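Long-range contacts in 70 kDa protein (Xanthomonas sp., PDB 4B2N), which processively cleaves rubber with molecular oxygen, as a dioxygenase that carries two covalently bound c-type hemes: residues 347-352 against 508-513; 563-568 against 654-659; 122-127 against 135-140; 115-120 against 150-155. All coordinates share one frame; numbering follows the deposited sequence.

Contact 1 of 4, residues 347-352 against 508-513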
loop_
_atom_site.group_PDB
_atom_site.type_symbol
_atom_site.label_atom_id
_atom_site.label_comp_id
_atom_site.label_asym_id
_atom_site.label_seq_id
_atom_site.Cartn_x
_atom_site.Cartn_y
_atom_site.Cartn_z
ATOM N N SER A 347 8.014 -9.594 10.143
ATOM C CA SER A 347 7.250 -10.819 9.887
ATOM C C SER A 347 5.783 -10.610 10.269
ATOM O O SER A 347 5.468 -9.936 11.233
ATOM C CB SER A 347 7.848 -12.034 10.677
ATOM O OG SER A 347 9.267 -12.096 10.405
ATOM N N PRO A 348 4.881 -11.310 9.584
ATOM C CA PRO A 348 3.474 -11.258 9.953
ATOM C C PRO A 348 3.152 -11.835 11.322
ATOM O O PRO A 348 3.850 -12.763 11.793
ATOM C CB PRO A 348 2.794 -12.176 8.894
ATOM C CG PRO A 348 3.768 -12.293 7.823
ATOM C CD PRO A 348 5.143 -12.230 8.453
ATOM N N ALA A 349 2.084 -11.319 11.953
ATOM C CA ALA A 349 1.497 -11.977 13.145
ATOM C C ALA A 349 1.128 -13.427 12.839
ATOM O O ALA A 349 0.732 -13.772 11.681
ATOM C CB ALA A 349 0.217 -11.238 13.572
ATOM N N THR A 350 1.267 -14.278 13.860
ATOM C CA THR A 350 0.923 -15.683 13.701
ATOM C C THR A 350 -0.514 -15.878 14.142
ATOM O O THR A 350 -1.044 -15.158 14.980
ATOM C CB THR A 350 1.843 -16.633 14.524
ATOM O OG1 THR A 350 1.755 -16.260 15.910
ATOM C CG2 THR A 350 3.284 -16.558 14.042
ATOM N N TYR A 351 -1.165 -16.859 13.566
ATOM C CA TYR A 351 -2.608 -17.008 13.712
ATOM C C TYR A 351 -2.914 -17.346 15.147
ATOM O O TYR A 351 -2.234 -18.221 15.676
ATOM C CB TYR A 351 -3.000 -18.164 12.849
ATOM C CG TYR A 351 -4.464 -18.425 12.849
ATOM C CD1 TYR A 351 -5.323 -17.626 12.077
ATOM C CD2 TYR A 351 -5.005 -19.507 13.571
ATOM C CE1 TYR A 351 -6.690 -17.838 12.068
ATOM C CE2 TYR A 351 -6.373 -19.766 13.520
ATOM C CZ TYR A 351 -7.200 -18.938 12.763
ATOM O OH TYR A 351 -8.547 -19.192 12.714
ATOM N N PRO A 352 -3.861 -16.612 15.805
ATOM C CA PRO A 352 -4.012 -16.768 17.248
ATOM C C PRO A 352 -5.007 -17.893 17.661
ATOM O O PRO A 352 -5.132 -18.191 18.850
ATOM C CB PRO A 352 -4.496 -15.369 17.696
ATOM C CG PRO A 352 -5.317 -14.914 16.518
ATOM C CD PRO A 352 -4.804 -15.619 15.276
ATOM N N GLY A 508 0.579 -14.396 6.447
ATOM C CA GLY A 508 -0.050 -13.222 7.145
ATOM C C GLY A 508 -1.444 -12.988 6.582
ATOM O O GLY A 508 -2.255 -12.288 7.180
ATOM N N ALA A 509 -1.767 -13.596 5.441
ATOM C CA ALA A 509 -3.013 -13.257 4.745
ATOM C C ALA A 509 -4.224 -13.639 5.579
ATOM O O ALA A 509 -5.302 -13.111 5.381
ATOM C CB ALA A 509 -3.084 -13.981 3.411
ATOM N N TRP A 510 -4.062 -14.581 6.496
ATOM C CA TRP A 510 -5.136 -14.885 7.446
ATOM C C TRP A 510 -5.746 -13.657 8.105
ATOM O O TRP A 510 -6.966 -13.599 8.423
ATOM C CB TRP A 510 -4.564 -15.903 8.475
ATOM C CG TRP A 510 -3.674 -15.323 9.593
ATOM C CD1 TRP A 510 -2.269 -15.372 9.689
ATOM C CD2 TRP A 510 -4.086 -14.517 10.740
ATOM N NE1 TRP A 510 -1.811 -14.747 10.805
ATOM C CE2 TRP A 510 -2.836 -14.195 11.482
ATOM C CE3 TRP A 510 -5.312 -14.121 11.274
ATOM C CZ2 TRP A 510 -2.835 -13.496 12.646
ATOM C CZ3 TRP A 510 -5.278 -13.358 12.449
ATOM C CH2 TRP A 510 -4.073 -13.082 13.123
ATOM N N ALA A 511 -4.904 -12.629 8.299
ATOM C CA ALA A 511 -5.217 -11.465 9.091
ATOM C C ALA A 511 -5.668 -10.237 8.280
ATOM O O ALA A 511 -6.119 -9.201 8.865
ATOM C CB ALA A 511 -3.966 -11.068 9.877
ATOM N N THR A 512 -5.466 -10.276 6.976
ATOM C CA THR A 512 -5.492 -9.044 6.163
ATOM C C THR A 512 -6.747 -8.886 5.330
ATOM O O THR A 512 -6.731 -8.201 4.302
ATOM C CB THR A 512 -4.226 -8.909 5.294
ATOM O OG1 THR A 512 -4.222 -9.984 4.326
ATOM C CG2 THR A 512 -2.944 -9.056 6.149
ATOM N N ALA A 513 -7.863 -9.481 5.745
ATOM C CA ALA A 513 -9.088 -9.239 4.984
ATOM C C ALA A 513 -9.468 -7.691 5.091
ATOM O O ALA A 513 -9.122 -7.026 6.055
ATOM C CB ALA A 513 -10.208 -10.142 5.535
#
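The indole N-H of Trp510 donates to the backbone carbonyl of Ala349, NE1 to O 2.9 Å, with an N-H...O angle of 153°. The oxygen lies close to the indole plane, but seen from the carbonyl the donor sits well above the peptide plane, 44° out of it. This bond fixes one edge of the indole against the extended chain of 347-351, and the next residues then wrap over a face. Tyr351 CA makes a CH-pi contact 3.9 Å from the centroid of the Trp510 six-membered ring, while Pro352 CD comes within 3.4 Å of Trp510 CH2 on that same face. The phenol ring meets the indole edge-to-face: Tyr351 is the edge, its CD1 3.6 Å from Trp510 CE3, with the planes at 85°. Against the other face of the indole lies Ala511 CB, over its centre, which leaves the ring sandwiched. Earlier in the segment, Pro348 CB packs tightly on Gly508 CA at 3.5 Å. Trp292 touches Pro348, and Trp562 packs against both Tyr351 and Pro352. The contact thus joins the loop between helices 333-345 and 357-369 to the loop between strand 500-502 and helix 524-528, with the side chain of Trp510 about 9 Å from a heme c.

Contact 2 of 4, residues 563-568 against 654-659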
loop_
_atom_site.group_PDB
_atom_site.type_symbol
_atom_site.label_atom_id
_atom_site.label_comp_id
_atom_site.label_asym_id
_atom_site.label_seq_id
_atom_site.Cartn_x
_atom_site.Cartn_y
_atom_site.Cartn_z
ATOM N N GLN A 563 -13.650 -18.811 10.676
ATOM C CA GLN A 563 -13.828 -20.007 9.851
ATOM C C GLN A 563 -13.551 -19.762 8.393
ATOM O O GLN A 563 -12.784 -20.479 7.762
ATOM C CB GLN A 563 -15.217 -20.589 9.950
ATOM C CG GLN A 563 -15.578 -21.048 11.358
ATOM C CD GLN A 563 -17.094 -21.080 11.535
ATOM O OE1 GLN A 563 -17.848 -21.207 10.550
ATOM N NE2 GLN A 563 -17.553 -20.932 12.776
ATOM N N LYS A 564 -14.193 -18.744 7.864
ATOM C CA LYS A 564 -14.006 -18.357 6.471
ATOM C C LYS A 564 -12.837 -17.390 6.256
ATOM O O LYS A 564 -12.513 -17.056 5.091
ATOM C CB LYS A 564 -15.325 -17.747 5.980
ATOM C CG LYS A 564 -16.322 -18.853 5.695
ATOM C CD LYS A 564 -17.570 -18.321 5.040
ATOM C CE LYS A 564 -18.669 -19.370 5.099
ATOM N NZ LYS A 564 -19.741 -18.986 4.139
ATOM N N LEU A 565 -12.293 -16.854 7.380
ATOM C CA LEU A 565 -11.032 -16.105 7.422
ATOM C C LEU A 565 -11.250 -14.775 6.738
ATOM O O LEU A 565 -10.936 -14.609 5.554
ATOM C CB LEU A 565 -9.887 -16.889 6.753
ATOM C CG LEU A 565 -8.631 -17.193 7.532
ATOM C CD1 LEU A 565 -8.923 -17.701 8.939
ATOM C CD2 LEU A 565 -7.814 -18.224 6.760
ATOM N N GLY A 566 -11.748 -13.826 7.541
ATOM C CA GLY A 566 -12.075 -12.485 7.065
ATOM C C GLY A 566 -13.045 -11.766 7.992
ATOM O O GLY A 566 -13.302 -12.259 9.091
ATOM N N TRP A 567 -13.590 -10.615 7.548
ATOM C CA TRP A 567 -14.598 -9.863 8.341
ATOM C C TRP A 567 -15.903 -10.607 8.329
ATOM O O TRP A 567 -16.301 -11.150 7.319
ATOM C CB TRP A 567 -14.756 -8.418 7.836
ATOM C CG TRP A 567 -13.440 -7.740 8.070
ATOM C CD1 TRP A 567 -12.415 -7.465 7.138
ATOM C CD2 TRP A 567 -12.926 -7.344 9.371
ATOM N NE1 TRP A 567 -11.309 -6.957 7.800
ATOM C CE2 TRP A 567 -11.578 -6.836 9.150
ATOM C CE3 TRP A 567 -13.430 -7.413 10.684
ATOM C CZ2 TRP A 567 -10.781 -6.357 10.207
ATOM C CZ3 TRP A 567 -12.651 -6.915 11.719
ATOM C CH2 TRP A 567 -11.326 -6.408 11.490
ATOM N N LYS A 568 -16.558 -10.625 9.468
ATOM C CA LYS A 568 -17.987 -10.937 9.467
ATOM C C LYS A 568 -18.658 -9.817 8.645
ATOM O O LYS A 568 -18.203 -8.665 8.634
ATOM C CB LYS A 568 -18.526 -11.004 10.899
ATOM C CG LYS A 568 -18.006 -12.186 11.662
ATOM C CD LYS A 568 -18.601 -12.292 13.047
ATOM C CE LYS A 568 -18.407 -13.671 13.639
ATOM N NZ LYS A 568 -18.573 -13.467 15.101
ATOM N N ALA A 654 -9.803 -27.097 3.391
ATOM C CA ALA A 654 -8.424 -27.565 3.635
ATOM C C ALA A 654 -7.455 -26.448 3.333
ATOM O O ALA A 654 -6.490 -26.210 4.104
ATOM C CB ALA A 654 -8.077 -28.797 2.798
ATOM N N LEU A 655 -7.719 -25.750 2.232
ATOM C CA LEU A 655 -6.849 -24.644 1.828
ATOM C C LEU A 655 -6.939 -23.536 2.862
ATOM O O LEU A 655 -5.905 -22.932 3.189
ATOM C CB LEU A 655 -7.288 -24.112 0.480
ATOM C CG LEU A 655 -6.810 -24.828 -0.800
ATOM C CD1 LEU A 655 -7.665 -24.269 -1.933
ATOM C CD2 LEU A 655 -5.309 -24.600 -1.067
ATOM N N ILE A 656 -8.128 -23.276 3.412
ATOM C CA ILE A 656 -8.210 -22.260 4.489
ATOM C C ILE A 656 -7.427 -22.626 5.732
ATOM O O ILE A 656 -6.703 -21.793 6.319
ATOM C CB ILE A 656 -9.669 -21.893 4.819
ATOM C CG1 ILE A 656 -10.213 -20.975 3.721
ATOM C CG2 ILE A 656 -9.795 -21.199 6.167
ATOM C CD1 ILE A 656 -11.742 -21.113 3.614
ATOM N N GLU A 657 -7.559 -23.876 6.163
ATOM C CA GLU A 657 -6.792 -24.342 7.280
ATOM C C GLU A 657 -5.298 -24.200 7.007
ATOM O O GLU A 657 -4.522 -23.822 7.899
ATOM C CB GLU A 657 -7.113 -25.816 7.531
ATOM C CG GLU A 657 -6.862 -26.122 8.983
ATOM C CD GLU A 657 -7.861 -25.475 9.925
ATOM O OE1 GLU A 657 -8.860 -24.855 9.472
ATOM O OE2 GLU A 657 -7.605 -25.525 11.144
ATOM N N TYR A 658 -4.872 -24.540 5.788
ATOM C CA TYR A 658 -3.465 -24.379 5.461
ATOM C C TYR A 658 -3.015 -22.893 5.553
ATOM O O TYR A 658 -1.930 -22.576 6.086
ATOM C CB TYR A 658 -3.200 -24.944 4.072
ATOM C CG TYR A 658 -1.772 -24.719 3.629
ATOM C CD1 TYR A 658 -0.707 -25.154 4.429
ATOM C CD2 TYR A 658 -1.485 -24.095 2.419
ATOM C CE1 TYR A 658 0.596 -24.952 4.041
ATOM C CE2 TYR A 658 -0.163 -23.882 2.010
ATOM C CZ TYR A 658 0.855 -24.335 2.840
ATOM O OH TYR A 658 2.139 -24.198 2.493
ATOM N N ILE A 659 -3.858 -21.989 5.107
ATOM C CA ILE A 659 -3.465 -20.563 5.103
ATOM C C ILE A 659 -3.299 -20.028 6.544
ATOM O O ILE A 659 -2.502 -19.078 6.811
ATOM C CB ILE A 659 -4.419 -19.711 4.250
ATOM C CG1 ILE A 659 -4.236 -20.071 2.762
ATOM C CG2 ILE A 659 -4.167 -18.186 4.497
ATOM C CD1 ILE A 659 -5.420 -19.755 1.892
#
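Leu565 lays its CD2 methyl against the CG2 methyl of Ile656, 3.6 Å away, the two side chains sliding past each other in opposite directions. Ile656 CG2 is anti to its backbone N (chi1 to CG1 -76°), and this branch also meets the backbone carbonyl of Gln563, 3.5 Å from CG2 to O. Leu565 CD2 reaches further along the helix to Ile659 CG2, a looser 4.3 Å, and lies 3.8 Å from the carbonyl oxygen of Ile656. Leu565 has an unstaggered first torsion, chi1 -123°, and a backbone of positive phi. That backbone belongs to a G1 beta bulge, in which Leu565 and Gly566 both face Asp561 across the two-stranded hairpin 560-561/566-567. Asp561 OD1 also accepts from the backbone N-H groups of Gln563 and Lys564, which ties the turn together. Helix 524-528 lines the same space, with Leu524 touching Leu565 and Ile659, and Trp525 touching Ile656. On its helix, the side chain of Ile659 comes about 4 Å from a heme c and belongs with Leu655 to the heme pocket. No hydrogen bond spans the two segments: mostly aliphatic methyls carry the contact, so it probably rests on shape and the exclusion of water, and it continues the apolar lining of the heme site outward to the hairpin turn.

Contact 3 of 4, residues 122-127 against 135-140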
loop_
_atom_site.group_PDB
_atom_site.type_symbol
_atom_site.label_atom_id
_atom_site.label_comp_id
_atom_site.label_asym_id
_atom_site.label_seq_id
_atom_site.Cartn_x
_atom_site.Cartn_y
_atom_site.Cartn_z
ATOM N N LEU A 122 -15.401 20.281 16.229
ATOM C CA LEU A 122 -16.252 21.364 15.665
ATOM C C LEU A 122 -16.663 21.003 14.267
ATOM O O LEU A 122 -17.834 21.175 13.909
ATOM C CB LEU A 122 -15.585 22.743 15.655
ATOM C CG LEU A 122 -15.338 23.294 17.049
ATOM C CD1 LEU A 122 -14.478 24.556 16.946
ATOM C CD2 LEU A 122 -16.680 23.534 17.790
ATOM N N GLN A 123 -15.716 20.478 13.467
ATOM C CA GLN A 123 -15.983 20.085 12.094
ATOM C C GLN A 123 -16.867 18.857 11.996
ATOM O O GLN A 123 -17.440 18.550 10.943
ATOM C CB GLN A 123 -14.643 19.824 11.317
ATOM C CG GLN A 123 -14.007 21.161 10.847
ATOM C CD GLN A 123 -13.567 22.037 11.998
ATOM O OE1 GLN A 123 -12.934 21.574 12.997
ATOM N NE2 GLN A 123 -13.940 23.325 11.911
ATOM N N TRP A 124 -16.961 18.097 13.075
ATOM C CA TRP A 124 -17.910 16.948 13.057
ATOM C C TRP A 124 -19.311 17.440 13.392
ATOM O O TRP A 124 -20.247 16.660 13.365
ATOM C CB TRP A 124 -17.582 15.987 14.172
ATOM C CG TRP A 124 -16.177 15.441 14.207
ATOM C CD1 TRP A 124 -15.222 15.465 13.194
ATOM C CD2 TRP A 124 -15.541 14.797 15.328
ATOM N NE1 TRP A 124 -14.063 14.917 13.596
ATOM C CE2 TRP A 124 -14.186 14.454 14.879
ATOM C CE3 TRP A 124 -15.939 14.463 16.614
ATOM C CZ2 TRP A 124 -13.272 13.796 15.702
ATOM C CZ3 TRP A 124 -14.992 13.851 17.465
ATOM C CH2 TRP A 124 -13.707 13.482 17.003
ATOM N N GLY A 125 -19.445 18.704 13.813
ATOM C CA GLY A 125 -20.767 19.237 14.206
ATOM C C GLY A 125 -21.030 19.185 15.718
ATOM O O GLY A 125 -22.167 19.416 16.123
ATOM N N TYR A 126 -19.997 18.996 16.556
ATOM C CA TYR A 126 -20.181 18.990 18.010
ATOM C C TYR A 126 -19.880 20.435 18.440
ATOM O O TYR A 126 -19.146 21.160 17.731
ATOM C CB TYR A 126 -19.217 18.039 18.717
ATOM C CG TYR A 126 -19.484 16.559 18.457
ATOM C CD1 TYR A 126 -20.689 16.104 17.833
ATOM C CD2 TYR A 126 -18.595 15.635 18.875
ATOM C CE1 TYR A 126 -20.940 14.704 17.618
ATOM C CE2 TYR A 126 -18.801 14.264 18.675
ATOM C CZ TYR A 126 -19.981 13.819 18.080
ATOM O OH TYR A 126 -20.152 12.469 17.900
ATOM N N LEU A 127 -20.413 20.834 19.585
ATOM C CA LEU A 127 -20.145 22.201 20.011
ATOM C C LEU A 127 -19.039 22.244 21.058
ATOM O O LEU A 127 -18.331 23.235 21.119
ATOM C CB LEU A 127 -21.391 22.858 20.604
ATOM C CG LEU A 127 -22.535 23.056 19.605
ATOM C CD1 LEU A 127 -23.838 23.417 20.339
ATOM C CD2 LEU A 127 -22.200 24.168 18.616
ATOM N N GLU A 135 -11.012 8.617 21.327
ATOM C CA GLU A 135 -11.607 7.449 20.704
ATOM C C GLU A 135 -12.435 7.764 19.459
ATOM O O GLU A 135 -12.421 7.005 18.498
ATOM C CB GLU A 135 -12.472 6.696 21.711
ATOM C CG GLU A 135 -13.186 5.488 21.084
ATOM C CD GLU A 135 -13.877 4.620 22.149
ATOM O OE1 GLU A 135 -14.858 5.053 22.782
ATOM O OE2 GLU A 135 -13.375 3.531 22.407
ATOM N N GLN A 136 -13.253 8.822 19.507
ATOM C CA GLN A 136 -14.023 9.223 18.344
ATOM C C GLN A 136 -13.159 9.547 17.119
ATOM O O GLN A 136 -13.568 9.266 15.980
ATOM C CB GLN A 136 -14.945 10.435 18.685
ATOM C CG GLN A 136 -16.094 9.956 19.597
ATOM C CD GLN A 136 -17.259 10.935 19.605
ATOM O OE1 GLN A 136 -17.676 11.460 20.665
ATOM N NE2 GLN A 136 -17.819 11.140 18.440
ATOM N N VAL A 137 -11.963 10.114 17.369
ATOM C CA VAL A 137 -11.059 10.336 16.248
ATOM C C VAL A 137 -10.767 9.024 15.530
ATOM O O VAL A 137 -10.868 8.982 14.305
ATOM C CB VAL A 137 -9.755 11.032 16.622
ATOM C CG1 VAL A 137 -8.791 11.115 15.422
ATOM C CG2 VAL A 137 -10.074 12.405 17.179
ATOM N N SER A 138 -10.388 8.004 16.287
ATOM C CA SER A 138 -10.068 6.648 15.756
ATOM C C SER A 138 -11.257 6.105 15.038
ATOM O O SER A 138 -11.125 5.575 13.945
ATOM C CB SER A 138 -9.698 5.692 16.911
ATOM O OG SER A 138 -8.269 5.832 17.123
ATOM N N LYS A 139 -12.416 6.186 15.678
ATOM C CA LYS A 139 -13.619 5.616 15.069
ATOM C C LYS A 139 -13.969 6.293 13.731
ATOM O O LYS A 139 -14.162 5.627 12.728
ATOM C CB LYS A 139 -14.815 5.745 16.018
ATOM C CG LYS A 139 -14.876 4.692 17.114
ATOM C CD LYS A 139 -15.919 5.175 18.138
ATOM C CE LYS A 139 -16.133 4.187 19.213
ATOM N NZ LYS A 139 -17.363 4.700 19.894
ATOM N N ARG A 140 -14.004 7.638 13.737
ATOM C CA ARG A 140 -14.434 8.411 12.567
ATOM C C ARG A 140 -13.503 8.169 11.393
ATOM O O ARG A 140 -13.933 7.984 10.242
ATOM C CB ARG A 140 -14.415 9.920 12.887
ATOM C CG ARG A 140 -14.978 10.774 11.732
ATOM C CD ARG A 140 -15.038 12.188 12.245
ATOM N NE ARG A 140 -15.413 13.124 11.206
ATOM C CZ ARG A 140 -16.675 13.478 10.961
ATOM N NH1 ARG A 140 -17.655 12.913 11.691
ATOM N NH2 ARG A 140 -16.950 14.370 10.005
HETATM O O HOH W 1 -19.979 14.525 11.645
#
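Arg140 CG is anti to the backbone N (chi1 -175°) and the chain runs extended to NE, while Trp124 CG stands anti to its carbonyl carbon (chi1 -56°); the two side chains slide past each other in opposite directions. Arg140 CD rests over the indole face as a CH-pi contact, 3.5 Å from the centroid of the five-membered ring. Beyond it the guanidinium covers the rim, its plane 26° from the indole's, with Trp124 CD1 on one of its faces and 3.1 Å from Arg140 NE. The neighbouring NE1 and NE are both donors and do not bond each other: Trp124 NE1 gives its proton to Tyr141 OH, and Arg140 NE pairs with Asp224 in a salt bridge. Water 1 joins the backbone to this charge, 2.8 Å from Trp124 O and accepting from Arg140 NH1 at 2.8 Å. Lys549 NZ bonds that same carbonyl. The benzo end of the indole meets the helix, Val137 CG2 lying at its edge 3.8 Å from CZ2 and Gln136 CB 3.6 Å from CZ3. Tyr126 and Gln136 reach toward each other tip to tip; the phenol oxygen is hydrogen-bonded to Lys549 N. Phe133 adds a further ring next to Trp124. Away from both hemes, this is helix-to-turn packing: a type I beta turn from Leu122 to Gly125, whose last residue, Gly125, has positive phi, projects a tryptophan onto the side of the short helix 133-141 a few residues later in the chain.

Contact 4 of 4, residues 115-120 against 150-155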
loop_
_atom_site.group_PDB
_atom_site.type_symbol
_atom_site.label_atom_id
_atom_site.label_comp_id
_atom_site.label_asym_id
_atom_site.label_seq_id
_atom_site.Cartn_x
_atom_site.Cartn_y
_atom_site.Cartn_z
ATOM N N THR A 115 -3.732 22.990 17.114
ATOM C CA THR A 115 -4.965 23.495 17.760
ATOM C C THR A 115 -6.226 23.236 16.951
ATOM O O THR A 115 -7.316 22.930 17.513
ATOM C CB THR A 115 -4.818 24.985 18.171
ATOM O OG1 THR A 115 -3.921 24.997 19.290
ATOM C CG2 THR A 115 -6.180 25.599 18.614
ATOM N N SER A 116 -6.102 23.253 15.634
ATOM C CA SER A 116 -7.229 22.913 14.828
ATOM C C SER A 116 -7.626 21.444 14.999
ATOM O O SER A 116 -8.845 21.115 14.996
ATOM C CB SER A 116 -6.888 23.088 13.361
ATOM O OG SER A 116 -6.683 24.460 13.023
ATOM N N TYR A 117 -6.615 20.571 15.087
ATOM C CA TYR A 117 -6.892 19.182 15.334
ATOM C C TYR A 117 -7.549 18.987 16.730
ATOM O O TYR A 117 -8.539 18.300 16.866
ATOM C CB TYR A 117 -5.622 18.289 15.219
ATOM C CG TYR A 117 -5.882 16.952 15.822
ATOM C CD1 TYR A 117 -6.463 15.917 15.054
ATOM C CD2 TYR A 117 -5.579 16.691 17.147
ATOM C CE1 TYR A 117 -6.745 14.689 15.617
ATOM C CE2 TYR A 117 -5.834 15.457 17.733
ATOM C CZ TYR A 117 -6.413 14.451 16.928
ATOM O OH TYR A 117 -6.658 13.226 17.426
ATOM N N HIS A 118 -7.050 19.695 17.712
ATOM C CA HIS A 118 -7.587 19.660 19.046
ATOM C C HIS A 118 -9.064 19.991 19.064
ATOM O O HIS A 118 -9.801 19.481 19.943
ATOM C CB HIS A 118 -6.833 20.657 19.922
ATOM C CG HIS A 118 -7.023 20.438 21.393
ATOM N ND1 HIS A 118 -6.735 19.243 22.011
ATOM C CD2 HIS A 118 -7.526 21.289 22.370
ATOM C CE1 HIS A 118 -7.000 19.355 23.332
ATOM N NE2 HIS A 118 -7.470 20.616 23.557
ATOM N N PHE A 119 -9.487 20.852 18.137
ATOM C CA PHE A 119 -10.908 21.322 18.070
ATOM C C PHE A 119 -11.676 20.693 16.920
ATOM O O PHE A 119 -12.739 21.158 16.559
ATOM C CB PHE A 119 -11.009 22.886 18.082
ATOM C CG PHE A 119 -10.709 23.469 19.447
ATOM C CD1 PHE A 119 -11.701 23.543 20.435
ATOM C CD2 PHE A 119 -9.437 23.882 19.799
ATOM C CE1 PHE A 119 -11.429 24.056 21.722
ATOM C CE2 PHE A 119 -9.150 24.403 21.082
ATOM C CZ PHE A 119 -10.144 24.492 22.058
ATOM N N ILE A 120 -11.108 19.673 16.258
ATOM C CA ILE A 120 -11.754 19.171 15.041
ATOM C C ILE A 120 -13.146 18.586 15.310
ATOM O O ILE A 120 -13.858 18.361 14.384
ATOM C CB ILE A 120 -10.890 18.040 14.352
ATOM C CG1 ILE A 120 -11.224 17.907 12.847
ATOM C CG2 ILE A 120 -10.932 16.740 15.159
ATOM C CD1 ILE A 120 -10.008 17.371 12.127
ATOM N N ASN A 150 2.478 9.076 20.837
ATOM C CA ASN A 150 2.334 9.703 19.513
ATOM C C ASN A 150 1.808 11.098 19.828
ATOM O O ASN A 150 0.641 11.360 19.756
ATOM C CB ASN A 150 1.338 8.867 18.723
ATOM C CG ASN A 150 1.205 9.345 17.243
ATOM O OD1 ASN A 150 0.191 8.999 16.561
ATOM N ND2 ASN A 150 2.123 10.153 16.774
ATOM N N PRO A 151 2.689 12.012 20.241
ATOM C CA PRO A 151 2.169 13.217 20.962
ATOM C C PRO A 151 1.761 14.395 20.059
ATOM O O PRO A 151 2.238 14.537 18.910
ATOM C CB PRO A 151 3.375 13.598 21.857
ATOM C CG PRO A 151 4.564 13.252 21.025
ATOM C CD PRO A 151 4.170 11.951 20.275
ATOM N N TYR A 152 0.909 15.270 20.594
ATOM C CA TYR A 152 0.661 16.558 19.923
ATOM C C TYR A 152 0.435 17.589 21.032
ATOM O O TYR A 152 0.073 17.196 22.130
ATOM C CB TYR A 152 -0.557 16.476 19.003
ATOM C CG TYR A 152 -1.912 16.534 19.678
ATOM C CD1 TYR A 152 -2.556 17.826 19.884
ATOM C CD2 TYR A 152 -2.569 15.358 20.083
ATOM C CE1 TYR A 152 -3.836 17.895 20.468
ATOM C CE2 TYR A 152 -3.836 15.442 20.637
ATOM C CZ TYR A 152 -4.448 16.700 20.803
ATOM O OH TYR A 152 -5.687 16.819 21.331
ATOM N N PRO A 153 0.721 18.894 20.752
ATOM C CA PRO A 153 0.601 19.840 21.880
ATOM C C PRO A 153 -0.841 20.350 22.036
ATOM O O PRO A 153 -1.499 20.721 21.043
ATOM C CB PRO A 153 1.514 21.012 21.431
ATOM C CG PRO A 153 1.361 21.001 19.921
ATOM C CD PRO A 153 1.357 19.528 19.569
ATOM N N LEU A 154 -1.320 20.335 23.275
ATOM C CA LEU A 154 -2.575 21.000 23.649
ATOM C C LEU A 154 -2.353 22.498 23.490
ATOM O O LEU A 154 -1.193 22.947 23.557
ATOM C CB LEU A 154 -2.916 20.642 25.094
ATOM C CG LEU A 154 -2.988 19.136 25.455
ATOM C CD1 LEU A 154 -3.752 19.026 26.769
ATOM C CD2 LEU A 154 -3.636 18.238 24.405
ATOM N N PRO A 155 -3.461 23.273 23.347
ATOM C CA PRO A 155 -3.373 24.706 23.227
ATOM C C PRO A 155 -2.496 25.267 24.324
ATOM O O PRO A 155 -2.628 24.871 25.488
ATOM C CB PRO A 155 -4.840 25.149 23.403
ATOM C CG PRO A 155 -5.593 24.053 22.693
ATOM C CD PRO A 155 -4.860 22.802 23.172
HETATM O O HOH W 2 -1.471 23.659 20.073
#
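Tyr152 is gripped closely by two residues of the helix end, whereas Pro155, a few residues on, lies at a more exposed margin. On the tight side, the phenol oxygen of Tyr152 and His118 ND1 share a nearly straight hydrogen bond of 2.7 Å (160°), whose donor could be either. Tyr152 OH lies in the plane of the imidazole and at its edge, and ND1 in turn lies near the plane of the phenol. The edge of Tyr117 points at the face of Tyr152, CE2 to CE2 3.5 Å, with ring centroids 5.0 Å apart and planes at 84°. His118 CG is anti to the backbone N (chi1 -163°), which carries the imidazole toward Tyr152, and the three rings make an aromatic cluster. Tyr152 belongs to strand 151-152, which pairs antiparallel with strand 167-168, so the cluster fastens the short helix 114-118 to a small two-stranded sheet; Ile187 of strand 186-189 touches both tyrosines. On the more exposed side, Pro155 lies over one face of the imidazole as a CH-pi contact, although its spacing there is too short to be trusted. Leu154 CD2 approaches His118 CE1 at 3.7 Å. Pro155 CG also stands 3.9 Å from Phe119 CE2, and 3.9 Å from Thr115 OG1. A water also bridges this side: water 2 lies 2.9 Å from Thr115 OG1 and donates to Pro153 O at 3.1 Å, spanning the exposed start of the helical segment and the chain beyond the strand.

In the fold
From the N terminus, residues 115-120 come first, and contact 4 closes only when the chain reaches 150-155. Contact 3 (122-127 with 135-140) is nested inside that loop; the two meet where Val137 CG2 lies 3.5 Å from Tyr117 OH, joining helices 114-118 and 133-141, while contact 4 brings in strand 151-152. Much later contact 1 closes a loop of 155 residues, and contact 2 follows in series near the C terminus. Contact 1 joins two loops, contact 2 the hairpin 560-561/566-567 to helix 649-660. These two also touch: Ala513 O probably accepts from Trp567 NE1, and Tyr351 CE1 packs on Leu565 CD1. The two pairs stand apart, contacts 1 and 3 having centres 31 Å from each other.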